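Local coordinates for Non-structural protein 5 (Modoc virus, PDB 2WA2) that probably methylates the viral RNA cap at the guanine N7 and ribose 2'-O positions, with S-adenosylmethionine as methyl donor, at residues 146-152 against 179-184. The protein carries 4 engineered substitutions. Residues are numbered along the deposited sequence; the frame is centred on the assembly and turned at random.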
ATOM      1  N   PRO A 146      -9.325  16.355   2.178  1.00 23.03           N
ATOM      2  CA  PRO A 146      -9.780  15.472   1.097  1.00 23.12           C
ATOM      3  C   PRO A 146     -10.569  16.296   0.099  1.00 23.21           C
ATOM      4  O   PRO A 146     -11.178  17.317   0.488  1.00 22.53           O
ATOM      5  CB  PRO A 146     -10.716  14.476   1.813  1.00 23.29           C
ATOM      6  CG  PRO A 146     -10.348  14.573   3.229  1.00 24.09           C
ATOM      7  CD  PRO A 146      -9.933  15.988   3.465  1.00 23.40           C
ATOM      8  N   PHE A 147     -10.528  15.885  -1.171  1.00 22.33           N
ATOM      9  CA  PHE A 147     -11.367  16.486  -2.189  1.00 22.66           C
ATOM     10  C   PHE A 147     -11.914  15.404  -3.087  1.00 21.93           C
ATOM     11  O   PHE A 147     -11.640  14.214  -2.858  1.00 21.20           O
ATOM     12  CB  PHE A 147     -10.582  17.516  -3.006  1.00 22.83           C
ATOM     13  CG  PHE A 147      -9.351  16.966  -3.649  1.00 23.12           C
ATOM     14  CD1 PHE A 147      -9.439  16.136  -4.760  1.00 23.33           C
ATOM     15  CD2 PHE A 147      -8.097  17.280  -3.145  1.00 23.60           C
ATOM     16  CE1 PHE A 147      -8.320  15.632  -5.349  1.00 24.06           C
ATOM     17  CE2 PHE A 147      -6.960  16.769  -3.739  1.00 23.47           C
ATOM     18  CZ  PHE A 147      -7.070  15.942  -4.839  1.00 24.58           C
ATOM     19  N   GLN A 148     -12.671  15.824  -4.110  1.00 21.43           N
ATOM     20  CA  GLN A 148     -13.329  14.915  -5.058  1.00 21.35           C
ATOM     21  C   GLN A 148     -12.381  13.963  -5.789  1.00 19.87           C
ATOM     22  O   GLN A 148     -11.446  14.381  -6.481  1.00 19.51           O
ATOM     23  CB  GLN A 148     -14.184  15.705  -6.068  1.00 21.79           C
ATOM     24  CG  GLN A 148     -15.375  14.937  -6.679  1.00 26.03           C
ATOM     25  CD  GLN A 148     -14.956  13.844  -7.664  1.00 29.55           C
ATOM     26  OE1 GLN A 148     -14.157  14.081  -8.583  1.00 31.83           O
ATOM     27  NE2 GLN A 148     -15.494  12.627  -7.466  1.00 31.01           N
ATOM     28  N   ALA A 149     -12.645  12.670  -5.641  1.00 18.81           N
ATOM     29  CA  ALA A 149     -11.867  11.644  -6.324  1.00 18.20           C
ATOM     30  C   ALA A 149     -12.696  10.399  -6.444  1.00 17.58           C
ATOM     31  O   ALA A 149     -13.395  10.030  -5.501  1.00 17.73           O
ATOM     32  CB  ALA A 149     -10.542  11.309  -5.560  1.00 18.21           C
ATOM     33  N   ASP A 150     -12.561   9.746  -7.595  1.00 17.18           N
ATOM     34  CA  ASP A 150     -13.238   8.486  -7.877  1.00 17.62           C
ATOM     35  C   ASP A 150     -12.419   7.264  -7.475  1.00 16.52           C
ATOM     36  O   ASP A 150     -12.988   6.162  -7.305  1.00 16.28           O
ATOM     37  CB  ASP A 150     -13.565   8.433  -9.349  1.00 17.90           C
ATOM     38  CG  ASP A 150     -14.364   9.647  -9.783  1.00 20.17           C
ATOM     39  OD1 ASP A 150     -15.543   9.698  -9.409  1.00 22.04           O
ATOM     40  OD2 ASP A 150     -13.787  10.552 -10.423  1.00 19.70           O
ATOM     41  N   THR A 151     -11.097   7.460  -7.323  1.00 15.61           N
ATOM     42  CA  THR A 151     -10.173   6.395  -6.942  1.00 15.38           C
ATOM     43  C   THR A 151      -9.140   6.986  -5.977  1.00 14.44           C
ATOM     44  O   THR A 151      -8.513   7.997  -6.282  1.00 14.73           O
ATOM     45  CB  THR A 151      -9.391   5.844  -8.144  1.00 15.56           C
ATOM     46  OG1 THR A 151     -10.270   5.591  -9.252  1.00 17.33           O
ATOM     47  CG2 THR A 151      -8.648   4.592  -7.761  1.00 15.75           C
ATOM     48  N   VAL A 152      -8.978   6.353  -4.820  1.00 13.53           N
ATOM     49  CA  VAL A 152      -7.975   6.810  -3.846  1.00 12.69           C
ATOM     50  C   VAL A 152      -6.851   5.783  -3.739  1.00 13.58           C
ATOM     51  O   VAL A 152      -7.080   4.651  -3.307  1.00 13.68           O
ATOM     52  CB  VAL A 152      -8.616   7.068  -2.491  1.00 14.07           C
ATOM     53  CG1 VAL A 152      -7.543   7.396  -1.429  1.00 13.38           C
ATOM     54  CG2 VAL A 152      -9.685   8.139  -2.618  1.00 12.54           C
ATOM     55  N   ARG A 179     -10.849   9.409   6.050  1.00 15.25           N
ATOM     56  CA  ARG A 179     -11.430  10.717   5.729  1.00 16.19           C
ATOM     57  C   ARG A 179     -11.709  10.854   4.234  1.00 15.34           C
ATOM     58  O   ARG A 179     -12.763  11.381   3.818  1.00 16.51           O
ATOM     59  CB  ARG A 179     -10.511  11.848   6.203  1.00 16.93           C
ATOM     60  CG  ARG A 179     -10.423  11.939   7.710  1.00 21.22           C
ATOM     61  CD  ARG A 179      -9.318  12.886   8.111  1.00 30.88           C
ATOM     62  NE  ARG A 179      -9.024  12.744   9.532  1.00 38.71           N
ATOM     63  CZ  ARG A 179      -7.802  12.803  10.056  1.00 40.69           C
ATOM     64  NH1 ARG A 179      -6.738  12.999   9.274  1.00 41.69           N
ATOM     65  NH2 ARG A 179      -7.657  12.657  11.370  1.00 41.71           N
ATOM     66  N   TRP A 180     -10.782  10.380   3.420  1.00 14.37           N
ATOM     67  CA  TRP A 180     -10.985  10.381   1.974  1.00 15.10           C
ATOM     68  C   TRP A 180     -12.176   9.507   1.553  1.00 15.79           C
ATOM     69  O   TRP A 180     -12.979   9.914   0.709  1.00 16.02           O
ATOM     70  CB  TRP A 180      -9.717   9.946   1.254  1.00 14.14           C
ATOM     71  CG  TRP A 180      -8.648  11.044   1.262  1.00 15.85           C
ATOM     72  CD1 TRP A 180      -7.756  11.351   2.262  1.00 15.93           C
ATOM     73  CD2 TRP A 180      -8.397  11.967   0.202  1.00 13.79           C
ATOM     74  NE1 TRP A 180      -6.956  12.425   1.874  1.00 16.52           N
ATOM     75  CE2 TRP A 180      -7.324  12.813   0.613  1.00 16.18           C
ATOM     76  CE3 TRP A 180      -8.975  12.166  -1.057  1.00 17.83           C
ATOM     77  CZ2 TRP A 180      -6.812  13.830  -0.209  1.00 15.76           C
ATOM     78  CZ3 TRP A 180      -8.470  13.183  -1.870  1.00 18.43           C
ATOM     79  CH2 TRP A 180      -7.403  14.006  -1.432  1.00 16.05           C
ATOM     80  N   LEU A 181     -12.274   8.316   2.135  1.00 15.90           N
ATOM     81  CA  LEU A 181     -13.347   7.376   1.825  1.00 16.91           C
ATOM     82  C   LEU A 181     -14.714   7.885   2.297  1.00 18.47           C
ATOM     83  O   LEU A 181     -15.727   7.658   1.631  1.00 18.56           O
ATOM     84  CB  LEU A 181     -13.045   6.003   2.461  1.00 16.09           C
ATOM     85  CG  LEU A 181     -11.766   5.321   1.951  1.00 15.58           C
ATOM     86  CD1 LEU A 181     -11.633   3.847   2.368  1.00 15.22           C
ATOM     87  CD2 LEU A 181     -11.535   5.463   0.451  1.00 17.98           C
ATOM     88  N   GLU A 182     -14.734   8.533   3.454  1.00 19.72           N
ATOM     89  CA  GLU A 182     -15.934   9.187   3.998  1.00 22.40           C
ATOM     90  C   GLU A 182     -16.389  10.301   3.063  1.00 22.45           C
ATOM     91  O   GLU A 182     -17.570  10.378   2.751  1.00 22.46           O
ATOM     92  CB  GLU A 182     -15.645   9.752   5.394  1.00 22.64           C
ATOM     93  CG  GLU A 182     -16.845  10.205   6.230  1.00 25.67           C
ATOM     94  CD  GLU A 182     -16.476  10.343   7.716  1.00 26.64           C
ATOM     95  OE1 GLU A 182     -15.345   9.922   8.093  1.00 33.92           O
ATOM     96  OE2 GLU A 182     -17.301  10.865   8.516  1.00 34.64           O
ATOM     97  N   TYR A 183     -15.440  11.118   2.586  1.00 22.54           N
ATOM     98  CA  TYR A 183     -15.743  12.227   1.682  1.00 23.23           C
ATOM     99  C   TYR A 183     -16.222  11.749   0.303  1.00 23.25           C
ATOM    100  O   TYR A 183     -17.111  12.361  -0.296  1.00 23.60           O
ATOM    101  CB  TYR A 183     -14.522  13.152   1.545  1.00 24.24           C
ATOM    102  CG  TYR A 183     -14.771  14.456   0.802  1.00 25.20           C
ATOM    103  CD1 TYR A 183     -15.087  15.632   1.494  1.00 29.59           C
ATOM    104  CD2 TYR A 183     -14.668  14.524  -0.597  1.00 26.00           C
ATOM    105  CE1 TYR A 183     -15.311  16.844   0.808  1.00 28.62           C
ATOM    106  CE2 TYR A 183     -14.897  15.726  -1.287  1.00 26.46           C
ATOM    107  CZ  TYR A 183     -15.220  16.874  -0.575  1.00 27.77           C
ATOM    108  OH  TYR A 183     -15.458  18.059  -1.254  1.00 27.87           O
ATOM    109  N   ASN A 184     -15.649  10.652  -0.189  1.00 21.93           N
ATOM    110  CA  ASN A 184     -15.936  10.165  -1.522  1.00 22.07           C
ATOM    111  C   ASN A 184     -16.699   8.850  -1.481  1.00 22.05           C
ATOM    112  O   ASN A 184     -16.160   7.808  -1.829  1.00 21.32           O
ATOM    113  CB  ASN A 184     -14.643   9.999  -2.324  1.00 22.07           C
ATOM    114  CG  ASN A 184     -13.969  11.310  -2.609  1.00 22.96           C
ATOM    115  OD1 ASN A 184     -14.505  12.139  -3.339  1.00 21.59           O
ATOM    116  ND2 ASN A 184     -12.776  11.508  -2.040  1.00 22.90           N
TER
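Pro-146 lies over one face of the Trp-180 indole, its CA 3.6 Å from the centroid of the six-membered ring and almost on the ring normal, a clear CH-pi contact. The same indole turns its edge to Phe-147: CH2 of Trp-180 comes down on the phenyl face toward its rim, 3.6 Å from Phe-147 CE2, with the planes at 76°, a T-shaped pair. Beside these rings, the buried carboxamide of Asn-184, the first residue past the helix, bonds to the loop backbone at two points. Its ND2 gives a nearly straight bond (166°) to Phe-147 O, 3.0 Å away in the plane of the Asn-184 amide, while OD1 accepts from Ala-149 N at 3.0 Å, the donor standing above the carbonyl plane. A weak bond from ND2 to Trp-180 O further restrains the amide's rotation. The outer side is more open to solvent. In exposed Tyr-183, chi1 of -171° swings the ring away from the backbone N and across the loop, Pro-146 O over its centre and CE2 3.5 Å from Phe-147 C; of the Arg-179 side chain only CB nears Pro-146 CG (4.0 Å). In this Rossmann-like beta-alpha-beta crossover, helix 163-183 packs its end against the loop entering strand 151-154, between strands 86-89 and 188-193.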